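Local coordinates for protein endo-arabinase (Bacteroides thetaiotaomicron, PDB 5C0P) that probably hydrolyses glycosidic bonds in arabinan as a metal-binding member of glycosyl hydrolase family 43, at residues A126-S138 and P147-I159. Sequence-based numbering, arbitrary orientation.
Sequences AITPSGWMCLDGS and PWLLFCREWLETI. With MG (magnesium ion), chain B.
The guanidinium of R153 lies flat on one face of the W132 indole, planes 6° apart and CZ 3.4 Å from the five-membered ring centroid, a stacked cation-pi pair; P129 CB sits over the opposite face. W132 CE3 meets F151 CE1 edge to edge, while T128 CG2 makes a CH-pi contact over one F151 face. F151 and R153 project from strand 147-153, and T128, P129 and W132 from the loop before strand 134-141; the strands form an antiparallel hairpin in the five-bladed beta-propeller of family 43. L135 with C152 (C152 N to L135 O 2.9 Å) and S138 with L150 are hydrogen-bonded pairs; the one-residue register shift between them defines a beta bulge, where D136 has positive phi (62°). Predicted to tune the catalytic acid, D136 bonds A206 N through OD2 and lies near magnesium ligand H261. L135 CD2 packs 3.6 Å from E154 CD, whose carboxylate pairs with R105. T158 O binds a second magnesium ion with five waters. R153, extended with CG anti to N (chi1 -164°), reaches E157 side-on: NE, 2.9 Å from OE1 at that oxygen's anti lone pair, and NH2 converge there, and selenomethionine M133 N donates to OE1 at 3.1 Å from above the carboxylate plane.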
# COMPACT_ATOMS: atom_id res chain seq x y z
N ALA A 126 -3.50 8.25 -14.19
CA ALA A 126 -2.94 7.13 -13.46
C ALA A 126 -1.53 6.79 -13.96
O ALA A 126 -1.24 6.96 -15.14
CB ALA A 126 -3.84 5.91 -13.60
N ILE A 127 -0.70 6.31 -13.05
CA ILE A 127 0.62 5.79 -13.41
C ILE A 127 0.52 4.31 -13.82
O ILE A 127 1.37 3.79 -14.55
CB ILE A 127 1.61 5.98 -12.23
CG1 ILE A 127 3.05 5.73 -12.67
CG2 ILE A 127 1.22 5.09 -11.04
CD1 ILE A 127 3.51 6.64 -13.79
N THR A 128 -0.54 3.65 -13.39
CA THR A 128 -0.84 2.28 -13.81
C THR A 128 -1.40 2.29 -15.24
O THR A 128 -1.81 3.35 -15.73
CB THR A 128 -1.81 1.61 -12.81
OG1 THR A 128 -2.94 2.47 -12.62
CG2 THR A 128 -1.12 1.38 -11.47
N PRO A 129 -1.41 1.14 -15.94
CA PRO A 129 -1.82 1.17 -17.35
C PRO A 129 -3.28 1.58 -17.55
O PRO A 129 -4.17 1.06 -16.88
CB PRO A 129 -1.62 -0.29 -17.80
CG PRO A 129 -0.54 -0.80 -16.91
CD PRO A 129 -0.83 -0.17 -15.57
N SER A 130 -3.52 2.47 -18.52
CA SER A 130 -4.88 2.98 -18.74
C SER A 130 -5.87 1.93 -19.22
O SER A 130 -7.09 2.09 -19.05
CB SER A 130 -4.84 4.16 -19.73
OG SER A 130 -4.39 3.74 -21.00
N GLY A 131 -5.38 0.85 -19.82
CA GLY A 131 -6.26 -0.19 -20.32
C GLY A 131 -6.61 -1.25 -19.28
O GLY A 131 -7.34 -2.20 -19.59
N TRP A 132 -6.10 -1.09 -18.06
CA TRP A 132 -6.26 -2.10 -17.02
C TRP A 132 -6.87 -1.51 -15.76
O TRP A 132 -6.53 -0.40 -15.36
CB TRP A 132 -4.89 -2.64 -16.60
CG TRP A 132 -4.19 -3.51 -17.57
CD1 TRP A 132 -4.64 -3.93 -18.78
CD2 TRP A 132 -2.91 -4.11 -17.38
NE1 TRP A 132 -3.70 -4.74 -19.38
CE2 TRP A 132 -2.62 -4.87 -18.53
CE3 TRP A 132 -1.96 -4.07 -16.36
CZ2 TRP A 132 -1.43 -5.58 -18.69
CZ3 TRP A 132 -0.78 -4.78 -16.51
CH2 TRP A 132 -0.53 -5.52 -17.66
N MSE A 133 -7.79 -2.26 -15.15
CA MSE A 133 -8.28 -1.92 -13.81
C MSE A 133 -7.20 -2.25 -12.79
O MSE A 133 -6.91 -3.43 -12.54
CB MSE A 133 -9.54 -2.71 -13.46
CG MSE A 133 -10.57 -2.77 -14.55
SE MSE A 133 -12.36 -2.39 -13.91
CE MSE A 133 -12.12 -0.46 -13.73
N CYS A 134 -6.62 -1.22 -12.20
CA CYS A 134 -5.50 -1.40 -11.27
C CYS A 134 -5.71 -0.67 -9.95
O CYS A 134 -6.43 0.33 -9.87
CB CYS A 134 -4.19 -0.91 -11.88
SG CYS A 134 -3.73 -1.68 -13.43
N LEU A 135 -5.05 -1.17 -8.91
CA LEU A 135 -5.15 -0.54 -7.60
C LEU A 135 -3.93 -0.81 -6.75
O LEU A 135 -3.09 -1.65 -7.08
CB LEU A 135 -6.43 -0.98 -6.87
CG LEU A 135 -6.80 -2.45 -6.71
CD1 LEU A 135 -6.01 -3.15 -5.62
CD2 LEU A 135 -8.29 -2.57 -6.41
N ASP A 136 -3.85 -0.07 -5.64
CA ASP A 136 -2.85 -0.27 -4.61
C ASP A 136 -1.42 -0.08 -5.11
O ASP A 136 -0.51 -0.77 -4.67
CB ASP A 136 -3.01 -1.66 -3.93
CG ASP A 136 -4.26 -1.75 -3.06
OD1 ASP A 136 -4.98 -0.74 -2.91
OD2 ASP A 136 -4.52 -2.85 -2.53
N GLY A 137 -1.23 0.86 -6.04
CA GLY A 137 0.12 1.18 -6.49
C GLY A 137 0.99 1.68 -5.36
O GLY A 137 0.64 2.63 -4.64
N SER A 138 2.15 1.03 -5.19
CA SER A 138 3.08 1.39 -4.13
C SER A 138 4.47 1.64 -4.69
O SER A 138 4.75 1.36 -5.87
CB SER A 138 3.13 0.29 -3.07
OG SER A 138 3.70 -0.90 -3.59
N PRO A 147 13.53 3.87 -8.31
CA PRO A 147 12.14 3.64 -7.93
C PRO A 147 11.40 2.60 -8.77
O PRO A 147 11.53 2.57 -10.01
CB PRO A 147 11.50 5.01 -8.15
CG PRO A 147 12.28 5.61 -9.30
CD PRO A 147 13.71 5.14 -9.05
N TRP A 148 10.62 1.78 -8.08
CA TRP A 148 9.75 0.79 -8.69
C TRP A 148 8.32 1.01 -8.26
O TRP A 148 8.06 1.30 -7.08
CB TRP A 148 10.14 -0.61 -8.22
CG TRP A 148 11.43 -1.15 -8.78
CD1 TRP A 148 12.69 -0.90 -8.32
CD2 TRP A 148 11.56 -2.04 -9.89
NE1 TRP A 148 13.61 -1.59 -9.08
CE2 TRP A 148 12.94 -2.29 -10.05
CE3 TRP A 148 10.65 -2.65 -10.76
CZ2 TRP A 148 13.43 -3.14 -11.05
CZ3 TRP A 148 11.13 -3.49 -11.75
CH2 TRP A 148 12.51 -3.73 -11.89
N LEU A 149 7.41 0.85 -9.21
CA LEU A 149 5.98 0.80 -8.96
C LEU A 149 5.56 -0.66 -8.81
O LEU A 149 5.91 -1.49 -9.65
CB LEU A 149 5.24 1.43 -10.14
CG LEU A 149 3.71 1.34 -10.09
CD1 LEU A 149 3.18 2.28 -9.02
CD2 LEU A 149 3.13 1.67 -11.45
N LEU A 150 4.82 -0.96 -7.75
CA LEU A 150 4.19 -2.28 -7.60
C LEU A 150 2.69 -2.02 -7.64
O LEU A 150 2.23 -1.04 -7.07
CB LEU A 150 4.54 -2.91 -6.25
CG LEU A 150 6.00 -2.95 -5.85
CD1 LEU A 150 6.14 -3.52 -4.43
CD2 LEU A 150 6.81 -3.75 -6.85
N PHE A 151 1.93 -2.87 -8.31
CA PHE A 151 0.49 -2.66 -8.33
C PHE A 151 -0.28 -3.94 -8.55
O PHE A 151 0.29 -4.96 -8.95
CB PHE A 151 0.08 -1.58 -9.35
CG PHE A 151 0.32 -1.96 -10.79
CD1 PHE A 151 -0.65 -2.62 -11.53
CD2 PHE A 151 1.52 -1.62 -11.41
CE1 PHE A 151 -0.42 -2.94 -12.86
CE2 PHE A 151 1.76 -1.94 -12.74
CZ PHE A 151 0.79 -2.60 -13.47
N CYS A 152 -1.58 -3.88 -8.28
CA CYS A 152 -2.47 -5.00 -8.53
C CYS A 152 -3.29 -4.75 -9.76
O CYS A 152 -3.72 -3.62 -10.02
CB CYS A 152 -3.45 -5.15 -7.37
SG CYS A 152 -2.66 -5.46 -5.80
N ARG A 153 -3.54 -5.81 -10.52
CA ARG A 153 -4.54 -5.75 -11.56
C ARG A 153 -5.72 -6.50 -10.98
O ARG A 153 -5.61 -7.68 -10.63
CB ARG A 153 -4.05 -6.40 -12.84
CG ARG A 153 -4.90 -6.02 -14.01
CD ARG A 153 -4.45 -6.62 -15.31
NE ARG A 153 -5.49 -6.41 -16.30
CZ ARG A 153 -5.46 -6.92 -17.53
NH1 ARG A 153 -4.44 -7.67 -17.90
NH2 ARG A 153 -6.46 -6.68 -18.37
N GLU A 154 -6.85 -5.80 -10.89
CA GLU A 154 -8.00 -6.26 -10.11
C GLU A 154 -8.60 -7.60 -10.55
O GLU A 154 -8.84 -7.83 -11.74
CB GLU A 154 -9.08 -5.18 -10.06
CG GLU A 154 -9.99 -5.31 -8.85
CD GLU A 154 -10.76 -4.04 -8.52
OE1 GLU A 154 -10.59 -3.02 -9.23
OE2 GLU A 154 -11.53 -4.07 -7.54
N TRP A 155 -8.87 -8.44 -9.57
CA TRP A 155 -9.37 -9.79 -9.80
C TRP A 155 -10.72 -9.84 -10.50
O TRP A 155 -11.04 -10.84 -11.15
CB TRP A 155 -9.44 -10.55 -8.48
CG TRP A 155 -10.52 -10.06 -7.57
CD1 TRP A 155 -10.50 -8.93 -6.79
CD2 TRP A 155 -11.79 -10.68 -7.35
NE1 TRP A 155 -11.69 -8.81 -6.10
CE2 TRP A 155 -12.49 -9.88 -6.42
CE3 TRP A 155 -12.40 -11.84 -7.83
CZ2 TRP A 155 -13.77 -10.20 -5.98
CZ3 TRP A 155 -13.67 -12.16 -7.39
CH2 TRP A 155 -14.34 -11.34 -6.48
N LEU A 156 -11.52 -8.78 -10.38
CA LEU A 156 -12.80 -8.73 -11.07
C LEU A 156 -12.60 -8.77 -12.58
O LEU A 156 -13.49 -9.18 -13.33
CB LEU A 156 -13.58 -7.48 -10.67
CG LEU A 156 -14.17 -7.57 -9.26
CD1 LEU A 156 -14.97 -6.33 -8.93
CD2 LEU A 156 -15.03 -8.81 -9.15
N GLU A 157 -11.42 -8.33 -13.02
CA GLU A 157 -11.04 -8.32 -14.42
C GLU A 157 -10.23 -9.58 -14.78
O GLU A 157 -10.43 -10.19 -15.84
CB GLU A 157 -10.21 -7.06 -14.69
CG GLU A 157 -9.64 -6.92 -16.10
CD GLU A 157 -9.26 -5.48 -16.42
OE1 GLU A 157 -8.06 -5.15 -16.33
OE2 GLU A 157 -10.15 -4.69 -16.78
N THR A 158 -9.33 -9.97 -13.89
CA THR A 158 -8.35 -11.03 -14.19
C THR A 158 -8.71 -12.41 -13.66
O THR A 158 -8.06 -13.40 -14.03
CB THR A 158 -6.96 -10.67 -13.65
OG1 THR A 158 -7.02 -10.52 -12.22
CG2 THR A 158 -6.48 -9.37 -14.26
N ILE A 159 -9.74 -12.48 -12.81
CA ILE A 159 -10.16 -13.70 -12.11
C ILE A 159 -9.16 -14.15 -11.04
O ILE A 159 -9.45 -14.07 -9.85
CB ILE A 159 -10.53 -14.86 -13.06
CG1 ILE A 159 -11.39 -14.36 -14.22
CG2 ILE A 159 -11.26 -15.95 -12.30
CD1 ILE A 159 -12.67 -13.65 -13.78
MG MG B . -6.69 -14.29 -15.39
O HOH W 1 -6.33 -12.52 -16.47
O HOH W 2 -5.09 -13.78 -14.09
O HOH W 3 -8.38 -14.69 -16.57
O HOH W 4 -6.87 -16.09 -14.39
O HOH W 5 -5.37 -15.19 -16.69